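Local structure of programmed cell death 6-interacting protein (Homo sapiens, 5WA1) at residues Ala277-Ser282 with Ala296-Ala301; His300-Ile305 with Asp323-Ala328. The protein takes part in endocytosis, multivesicular body biogenesis, membrane repair, cytokinesis and apoptosis, and this chain is its Bro1 domain, which contributes to binding CHMP4 proteins. One frame throughout, in Å; residues are numbered along the deposited sequence.

Contact 1 of 2, residues Ala277-Ser282 with Ala296-Ala301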
ATOM      1  N   ALA A 277      -9.910  17.476  -7.836  1.00 31.40           N
ATOM      2  CA  ALA A 277      -8.997  18.400  -8.499  1.00 31.09           C
ATOM      3  C   ALA A 277      -9.772  19.538  -9.170  1.00 35.40           C
ATOM      4  O   ALA A 277      -9.408  20.712  -9.046  1.00 36.51           O
ATOM      5  CB  ALA A 277      -8.160  17.644  -9.532  1.00 34.38           C
ATOM      6  N   GLU A 278     -10.838  19.199  -9.898  1.00 35.16           N
ATOM      7  CA  GLU A 278     -11.627  20.235 -10.583  1.00 33.88           C
ATOM      8  C   GLU A 278     -12.335  21.139  -9.584  1.00 38.88           C
ATOM      9  O   GLU A 278     -12.478  22.347  -9.817  1.00 40.03           O
ATOM     10  CB  GLU A 278     -12.642  19.587 -11.515  1.00 37.65           C
ATOM     11  CG  GLU A 278     -12.055  18.920 -12.751  1.00 36.41           C
ATOM     12  CD  GLU A 278     -11.514  19.917 -13.779  1.00 53.33           C
ATOM     13  OE1 GLU A 278     -11.450  21.138 -13.488  1.00 41.35           O
ATOM     14  OE2 GLU A 278     -11.140  19.474 -14.890  1.00 55.58           O
ATOM     15  N   TYR A 279     -12.810  20.569  -8.477  1.00 36.38           N
ATOM     16  CA  TYR A 279     -13.512  21.367  -7.481  1.00 41.49           C
ATOM     17  C   TYR A 279     -12.580  22.395  -6.854  1.00 48.59           C
ATOM     18  O   TYR A 279     -12.928  23.574  -6.747  1.00 42.47           O
ATOM     19  CB  TYR A 279     -14.124  20.466  -6.409  1.00 45.96           C
ATOM     20  CG  TYR A 279     -14.754  21.235  -5.276  1.00 51.58           C
ATOM     21  CD1 TYR A 279     -15.971  21.885  -5.450  1.00 58.35           C
ATOM     22  CD2 TYR A 279     -14.132  21.323  -4.039  1.00 54.62           C
ATOM     23  CE1 TYR A 279     -16.554  22.596  -4.424  1.00 58.44           C
ATOM     24  CE2 TYR A 279     -14.705  22.036  -3.003  1.00 60.79           C
ATOM     25  CZ  TYR A 279     -15.915  22.669  -3.203  1.00 62.18           C
ATOM     26  OH  TYR A 279     -16.491  23.370  -2.182  1.00 64.12           O
ATOM     27  N   HIS A 280     -11.382  21.970  -6.445  1.00 36.91           N
ATOM     28  CA  HIS A 280     -10.463  22.911  -5.825  1.00 39.57           C
ATOM     29  C   HIS A 280      -9.869  23.869  -6.846  1.00 38.12           C
ATOM     30  O   HIS A 280      -9.601  25.029  -6.519  1.00 41.65           O
ATOM     31  CB  HIS A 280      -9.379  22.159  -5.056  1.00 40.11           C
ATOM     32  CG  HIS A 280      -9.898  21.536  -3.799  1.00 44.77           C
ATOM     33  ND1 HIS A 280     -10.106  22.261  -2.650  1.00 46.00           N
ATOM     34  CD2 HIS A 280     -10.318  20.274  -3.533  1.00 42.16           C
ATOM     35  CE1 HIS A 280     -10.604  21.470  -1.715  1.00 50.35           C
ATOM     36  NE2 HIS A 280     -10.747  20.261  -2.227  1.00 49.98           N
ATOM     37  N   GLN A 281      -9.679  23.422  -8.085  1.00 37.23           N
ATOM     38  CA  GLN A 281      -9.258  24.364  -9.112  1.00 39.14           C
ATOM     39  C   GLN A 281     -10.345  25.395  -9.392  1.00 40.70           C
ATOM     40  O   GLN A 281     -10.029  26.547  -9.696  1.00 38.10           O
ATOM     41  CB  GLN A 281      -8.876  23.619 -10.391  1.00 35.68           C
ATOM     42  CG  GLN A 281      -8.113  24.481 -11.397  1.00 40.63           C
ATOM     43  CD  GLN A 281      -6.705  24.785 -10.932  1.00 47.71           C
ATOM     44  OE1 GLN A 281      -6.189  24.134 -10.021  1.00 42.84           O
ATOM     45  NE2 GLN A 281      -6.073  25.776 -11.549  1.00 54.48           N
ATOM     46  N   SER A 282     -11.619  25.007  -9.275  1.00 38.32           N
ATOM     47  CA  SER A 282     -12.706  25.948  -9.507  1.00 39.67           C
ATOM     48  C   SER A 282     -12.742  27.038  -8.436  1.00 44.16           C
ATOM     49  O   SER A 282     -13.086  28.191  -8.733  1.00 47.20           O
ATOM     50  CB  SER A 282     -14.050  25.210  -9.575  1.00 38.56           C
ATOM     51  OG  SER A 282     -14.565  24.998  -8.262  1.00 40.17           O
ATOM     52  N   ALA A 296     -17.254  25.892 -15.670  1.00 42.15           N
ATOM     53  CA  ALA A 296     -16.825  24.763 -16.492  1.00 42.48           C
ATOM     54  C   ALA A 296     -16.206  23.664 -15.639  1.00 42.08           C
ATOM     55  O   ALA A 296     -16.439  22.473 -15.876  1.00 40.16           O
ATOM     56  CB  ALA A 296     -15.826  25.226 -17.549  1.00 42.90           C
ATOM     57  N   ARG A 297     -15.420  24.050 -14.636  1.00 38.07           N
ATOM     58  CA  ARG A 297     -14.758  23.048 -13.807  1.00 40.32           C
ATOM     59  C   ARG A 297     -15.741  22.390 -12.843  1.00 40.75           C
ATOM     60  O   ARG A 297     -15.685  21.175 -12.631  1.00 39.21           O
ATOM     61  CB  ARG A 297     -13.578  23.689 -13.077  1.00 35.74           C
ATOM     62  CG  ARG A 297     -12.463  24.125 -14.039  1.00 37.18           C
ATOM     63  CD  ARG A 297     -11.175  24.373 -13.284  1.00 39.17           C
ATOM     64  NE  ARG A 297     -10.082  24.859 -14.129  1.00 40.45           N
ATOM     65  CZ  ARG A 297      -9.288  24.087 -14.869  1.00 44.41           C
ATOM     66  NH1 ARG A 297      -9.463  22.767 -14.901  1.00 40.17           N
ATOM     67  NH2 ARG A 297      -8.316  24.640 -15.585  1.00 43.52           N
ATOM     68  N   LEU A 298     -16.682  23.161 -12.292  1.00 39.67           N
ATOM     69  CA  LEU A 298     -17.723  22.569 -11.455  1.00 42.18           C
ATOM     70  C   LEU A 298     -18.613  21.632 -12.262  1.00 42.70           C
ATOM     71  O   LEU A 298     -19.077  20.608 -11.746  1.00 40.54           O
ATOM     72  CB  LEU A 298     -18.574  23.667 -10.799  1.00 41.99           C
ATOM     73  CG  LEU A 298     -17.944  24.504  -9.669  1.00 40.55           C
ATOM     74  CD1 LEU A 298     -18.801  25.751  -9.315  1.00 39.38           C
ATOM     75  CD2 LEU A 298     -17.703  23.658  -8.426  1.00 43.62           C
ATOM     76  N   GLN A 299     -18.884  21.975 -13.524  1.00 36.94           N
ATOM     77  CA  GLN A 299     -19.699  21.087 -14.350  1.00 38.63           C
ATOM     78  C   GLN A 299     -18.981  19.775 -14.586  1.00 41.33           C
ATOM     79  O   GLN A 299     -19.609  18.711 -14.607  1.00 43.18           O
ATOM     80  CB  GLN A 299     -20.052  21.746 -15.687  1.00 44.30           C
ATOM     81  CG  GLN A 299     -21.118  22.827 -15.546  1.00 51.41           C
ATOM     82  CD  GLN A 299     -21.448  23.537 -16.847  1.00 55.21           C
ATOM     83  OE1 GLN A 299     -22.478  24.197 -16.951  1.00 52.41           O
ATOM     84  NE2 GLN A 299     -20.577  23.412 -17.840  1.00 50.50           N
ATOM     85  N   HIS A 300     -17.663  19.833 -14.767  1.00 37.89           N
ATOM     86  CA  HIS A 300     -16.889  18.613 -14.955  1.00 37.01           C
ATOM     87  C   HIS A 300     -16.865  17.773 -13.681  1.00 40.89           C
ATOM     88  O   HIS A 300     -17.024  16.549 -13.737  1.00 44.39           O
ATOM     89  CB  HIS A 300     -15.472  18.967 -15.398  1.00 42.55           C
ATOM     90  CG  HIS A 300     -14.668  17.779 -15.831  1.00 46.17           C
ATOM     91  ND1 HIS A 300     -13.302  17.711 -15.678  1.00 43.84           N
ATOM     92  CD2 HIS A 300     -15.039  16.623 -16.431  1.00 48.27           C
ATOM     93  CE1 HIS A 300     -12.863  16.554 -16.148  1.00 57.09           C
ATOM     94  NE2 HIS A 300     -13.897  15.872 -16.604  1.00 49.51           N
ATOM     95  N   ALA A 301     -16.677  18.418 -12.524  1.00 42.49           N
ATOM     96  CA  ALA A 301     -16.718  17.709 -11.248  1.00 39.65           C
ATOM     97  C   ALA A 301     -18.086  17.080 -11.006  1.00 42.60           C
ATOM     98  O   ALA A 301     -18.179  15.948 -10.515  1.00 41.90           O
ATOM     99  CB  ALA A 301     -16.357  18.662 -10.100  1.00 37.64           C
TER
HETATM  100  O   HOH W   1      -8.452  20.663 -16.360  1.00 57.98           O

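Contact 2 of 2, residues His300-Ile305 with Asp323-Ala328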
ATOM      1  N   HIS A 300     -17.663  19.833 -14.767  1.00 37.89           N
ATOM      2  CA  HIS A 300     -16.889  18.613 -14.955  1.00 37.01           C
ATOM      3  C   HIS A 300     -16.865  17.773 -13.681  1.00 40.89           C
ATOM      4  O   HIS A 300     -17.024  16.549 -13.737  1.00 44.39           O
ATOM      5  CB  HIS A 300     -15.472  18.967 -15.398  1.00 42.55           C
ATOM      6  CG  HIS A 300     -14.668  17.779 -15.831  1.00 46.17           C
ATOM      7  ND1 HIS A 300     -13.302  17.711 -15.678  1.00 43.84           N
ATOM      8  CD2 HIS A 300     -15.039  16.623 -16.431  1.00 48.27           C
ATOM      9  CE1 HIS A 300     -12.863  16.554 -16.148  1.00 57.09           C
ATOM     10  NE2 HIS A 300     -13.897  15.872 -16.604  1.00 49.51           N
ATOM     11  N   ALA A 301     -16.677  18.418 -12.524  1.00 42.49           N
ATOM     12  CA  ALA A 301     -16.718  17.709 -11.248  1.00 39.65           C
ATOM     13  C   ALA A 301     -18.086  17.080 -11.006  1.00 42.60           C
ATOM     14  O   ALA A 301     -18.179  15.948 -10.515  1.00 41.90           O
ATOM     15  CB  ALA A 301     -16.357  18.662 -10.100  1.00 37.64           C
ATOM     16  N   ALA A 302     -19.162  17.806 -11.330  1.00 38.17           N
ATOM     17  CA  ALA A 302     -20.507  17.261 -11.164  1.00 40.63           C
ATOM     18  C   ALA A 302     -20.722  16.050 -12.059  1.00 45.94           C
ATOM     19  O   ALA A 302     -21.330  15.054 -11.647  1.00 47.36           O
ATOM     20  CB  ALA A 302     -21.552  18.341 -11.478  1.00 41.87           C
ATOM     21  N   GLU A 303     -20.219  16.120 -13.288  1.00 39.12           N
ATOM     22  CA  GLU A 303     -20.353  15.006 -14.222  1.00 43.95           C
ATOM     23  C   GLU A 303     -19.616  13.775 -13.710  1.00 42.89           C
ATOM     24  O   GLU A 303     -20.152  12.657 -13.736  1.00 44.34           O
ATOM     25  CB  GLU A 303     -19.819  15.437 -15.586  1.00 45.40           C
ATOM     26  CG  GLU A 303     -20.116  14.512 -16.741  1.00 68.77           C
ATOM     27  CD  GLU A 303     -19.804  15.171 -18.069  1.00 91.74           C
ATOM     28  OE1 GLU A 303     -19.276  16.308 -18.055  1.00 99.22           O
ATOM     29  OE2 GLU A 303     -20.092  14.564 -19.120  1.00 97.61           O
ATOM     30  N   LEU A 304     -18.378  13.969 -13.243  1.00 39.40           N
ATOM     31  CA  LEU A 304     -17.588  12.867 -12.694  1.00 43.04           C
ATOM     32  C   LEU A 304     -18.266  12.243 -11.480  1.00 44.17           C
ATOM     33  O   LEU A 304     -18.315  11.012 -11.351  1.00 42.96           O
ATOM     34  CB  LEU A 304     -16.191  13.370 -12.320  1.00 43.38           C
ATOM     35  CG  LEU A 304     -15.265  13.711 -13.486  1.00 43.48           C
ATOM     36  CD1 LEU A 304     -14.082  14.580 -13.027  1.00 38.74           C
ATOM     37  CD2 LEU A 304     -14.773  12.414 -14.145  1.00 45.66           C
ATOM     38  N   ILE A 305     -18.799  13.074 -10.581  1.00 41.98           N
ATOM     39  CA  ILE A 305     -19.422  12.565  -9.363  1.00 43.93           C
ATOM     40  C   ILE A 305     -20.754  11.890  -9.665  1.00 45.52           C
ATOM     41  O   ILE A 305     -21.107  10.882  -9.031  1.00 52.26           O
ATOM     42  CB  ILE A 305     -19.554  13.708  -8.338  1.00 43.23           C
ATOM     43  CG1 ILE A 305     -18.191  13.987  -7.709  1.00 54.59           C
ATOM     44  CG2 ILE A 305     -20.554  13.375  -7.244  1.00 43.92           C
ATOM     45  CD1 ILE A 305     -17.522  12.738  -7.131  1.00 52.14           C
ATOM     46  N   ASP A 323     -23.681  17.283  -3.290  1.00 60.13           N
ATOM     47  CA  ASP A 323     -24.464  18.452  -2.893  1.00 59.75           C
ATOM     48  C   ASP A 323     -23.603  19.706  -2.830  1.00 60.59           C
ATOM     49  O   ASP A 323     -24.057  20.798  -3.195  1.00 66.34           O
ATOM     50  CB  ASP A 323     -25.121  18.200  -1.538  1.00 67.41           C
ATOM     51  CG  ASP A 323     -26.116  17.061  -1.573  1.00 85.89           C
ATOM     52  OD1 ASP A 323     -26.584  16.715  -2.678  1.00 92.86           O
ATOM     53  OD2 ASP A 323     -26.427  16.509  -0.496  1.00 98.18           O
ATOM     54  N   LYS A 324     -22.366  19.576  -2.346  1.00 62.66           N
ATOM     55  CA  LYS A 324     -21.463  20.721  -2.293  1.00 62.49           C
ATOM     56  C   LYS A 324     -21.189  21.259  -3.692  1.00 59.22           C
ATOM     57  O   LYS A 324     -21.240  22.472  -3.928  1.00 58.35           O
ATOM     58  CB  LYS A 324     -20.165  20.320  -1.594  1.00 59.60           C
ATOM     59  CG  LYS A 324     -19.179  21.456  -1.404  1.00 74.16           C
ATOM     60  CD  LYS A 324     -18.035  21.046  -0.478  1.00 84.37           C
ATOM     61  CE  LYS A 324     -17.200  19.921  -1.063  1.00 92.71           C
ATOM     62  NZ  LYS A 324     -16.138  19.463  -0.119  1.00 98.60           N
ATOM     63  N   ILE A 325     -20.914  20.361  -4.637  1.00 54.98           N
ATOM     64  CA  ILE A 325     -20.644  20.764  -6.017  1.00 49.52           C
ATOM     65  C   ILE A 325     -21.857  21.453  -6.614  1.00 49.80           C
ATOM     66  O   ILE A 325     -21.756  22.528  -7.219  1.00 53.64           O
ATOM     67  CB  ILE A 325     -20.233  19.540  -6.857  1.00 45.05           C
ATOM     68  CG1 ILE A 325     -18.891  18.987  -6.398  1.00 47.25           C
ATOM     69  CG2 ILE A 325     -20.206  19.887  -8.356  1.00 42.06           C
ATOM     70  CD1 ILE A 325     -18.591  17.600  -6.987  1.00 46.85           C
ATOM     71  N   ASN A 326     -23.027  20.841  -6.458  1.00 53.04           N
ATOM     72  CA  ASN A 326     -24.205  21.369  -7.126  1.00 59.24           C
ATOM     73  C   ASN A 326     -24.727  22.633  -6.454  1.00 64.89           C
ATOM     74  O   ASN A 326     -25.295  23.492  -7.130  1.00 60.65           O
ATOM     75  CB  ASN A 326     -25.267  20.275  -7.217  1.00 60.72           C
ATOM     76  CG  ASN A 326     -24.889  19.201  -8.231  1.00 65.91           C
ATOM     77  OD1 ASN A 326     -24.955  19.426  -9.438  1.00 72.65           O
ATOM     78  ND2 ASN A 326     -24.455  18.043  -7.745  1.00 83.43           N
ATOM     79  N   ARG A 327     -24.512  22.792  -5.145  1.00 67.16           N
ATOM     80  CA  ARG A 327     -24.804  24.082  -4.527  1.00 68.26           C
ATOM     81  C   ARG A 327     -23.895  25.171  -5.086  1.00 62.77           C
ATOM     82  O   ARG A 327     -24.356  26.283  -5.369  1.00 61.95           O
ATOM     83  CB  ARG A 327     -24.666  23.990  -3.007  1.00 70.49           C
ATOM     84  CG  ARG A 327     -25.931  23.523  -2.308  1.00 80.94           C
ATOM     85  CD  ARG A 327     -25.803  23.596  -0.792  1.00 89.02           C
ATOM     86  NE  ARG A 327     -25.023  22.490  -0.241  1.00 96.48           N
ATOM     87  CZ  ARG A 327     -23.751  22.580   0.141  1.00 93.01           C
ATOM     88  NH1 ARG A 327     -23.102  23.732   0.035  1.00 91.20           N
ATOM     89  NH2 ARG A 327     -23.131  21.516   0.634  1.00 78.54           N
ATOM     90  N   ALA A 328     -22.604  24.872  -5.259  1.00 60.16           N
ATOM     91  CA  ALA A 328     -21.686  25.873  -5.791  1.00 54.63           C
ATOM     92  C   ALA A 328     -21.989  26.175  -7.252  1.00 55.53           C
ATOM     93  O   ALA A 328     -21.932  27.331  -7.682  1.00 47.71           O
ATOM     94  CB  ALA A 328     -20.242  25.399  -5.628  1.00 45.54           C
TER

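Contact 1 of 2, residues Ala277-Ser282 with Ala296-Ala301
E278 and R297 face each other across an antiparallel helix hairpin of the Bro1 domain, where helix 262-287 turns back into helix 291-311. The short segments approach to 8.1 Å between axes at 159°, and the CA atoms of E278 and R297 lie 5.3 Å apart. The carboxylate of E278 splits its two oxygens between two partners. R297 NH1 gives a salt bridge to E278 OE1 at 2.9 Å; the oxygen is met on its syn side and lies in the guanidinium plane, which is turned 30° from the carboxylate. The other oxygen, E278 OE2, takes a hydrogen bond from H300 ND1, also 2.9 Å. Here the acceptor lies near the imidazole plane, while the donor stands above the carboxylate plane. A chain bent at chi2 (-71°) carries CD of E278 back to these partners. One water accepts from R297 NH1 and gives a longer bond, 3.3 Å from its oxygen to E278 OE2, bridging the two charges. Alongside, Q281 CG sits over one face of the guanidinium, 3.4 Å from R297 NE. Farther along the interface, S282 OG gives a hydrogen bond to Y279 O within its own helix and touches L298 CD2 at 3.4 Å, while Y279 CD1 meets that same methyl. R297 NE also forms a salt bridge with E293, and NH2 gives a hydrogen bond to the carbonyl of D351. With an arginine and a histidine both donating to one buried carboxylate, E278 is probably kept ionised, though one guanidinium's charge is shared with E293.

Contact 2 of 2, residues His300-Ile305 with Asp323-Ala328
I325 projects from helix 319-340 onto A301, A302 and I305 of helix 291-311, joining consecutive antiparallel helices of the helical Bro1 domain. The short segments run at 148° with their axes 9.5 Å apart, and A302 and I325 have the closest CA atoms, 6.2 Å from each other. CB of I325 points toward the facing helix and divides there into two branches. The shorter branch is the methyl CG2, 3.7 Å from A302 CB and 3.8 Å from A302 N, so it touches backbone as well as side chain. The longer branch starts with CG1 beside the backbone N (chi1 -67°) and continues extended to CD1 (chi2 167°). CD1 reaches between A301 and I305, which are one turn apart: it lies 3.7 Å from CG1 of I305, and 3.9 Å and 4.0 Å from O and CB of A301. The two isoleucine side chains cross obliquely, and I305 is backed by F321 and S322 of helix 319-340, by V318 in the preceding loop and by A275 of helix 262-287. No hydrogen bond spans the segments, and the buried area is a modest 180 Å². The contact therefore rests on apolar packing, with two alanines letting a branched residue come close to the backbone opposite. At its more exposed border stands N326, whose ND2 is hydrogen-bonded to the carbonyl O of S322 in its own helix; its OD1 makes a looser approach, 4.1 Å from A302 CB.

Overall arrangement
From the N terminus, the chain runs up helix 262-287, turns, and comes back along helix 291-311; contact 1 closes this first loop, with 13 residues between its segments. A second turn leads into helix 319-340, and contact 2 closes that loop over 17 residues. The loops follow in sequence, neither enclosing the other, and overlap at H300 and A301, so helix 291-311 is shared by both pairs, the middle one of the three helices. The centres are 8 Å apart and the contacts touch directly: Y279 OH packs 3.3 Å from K324 CD, and L298 O lies 3.6 Å from I325 CG2. Together they tie three consecutive helices of the Bro1 domain, within the CHMP4-interacting region.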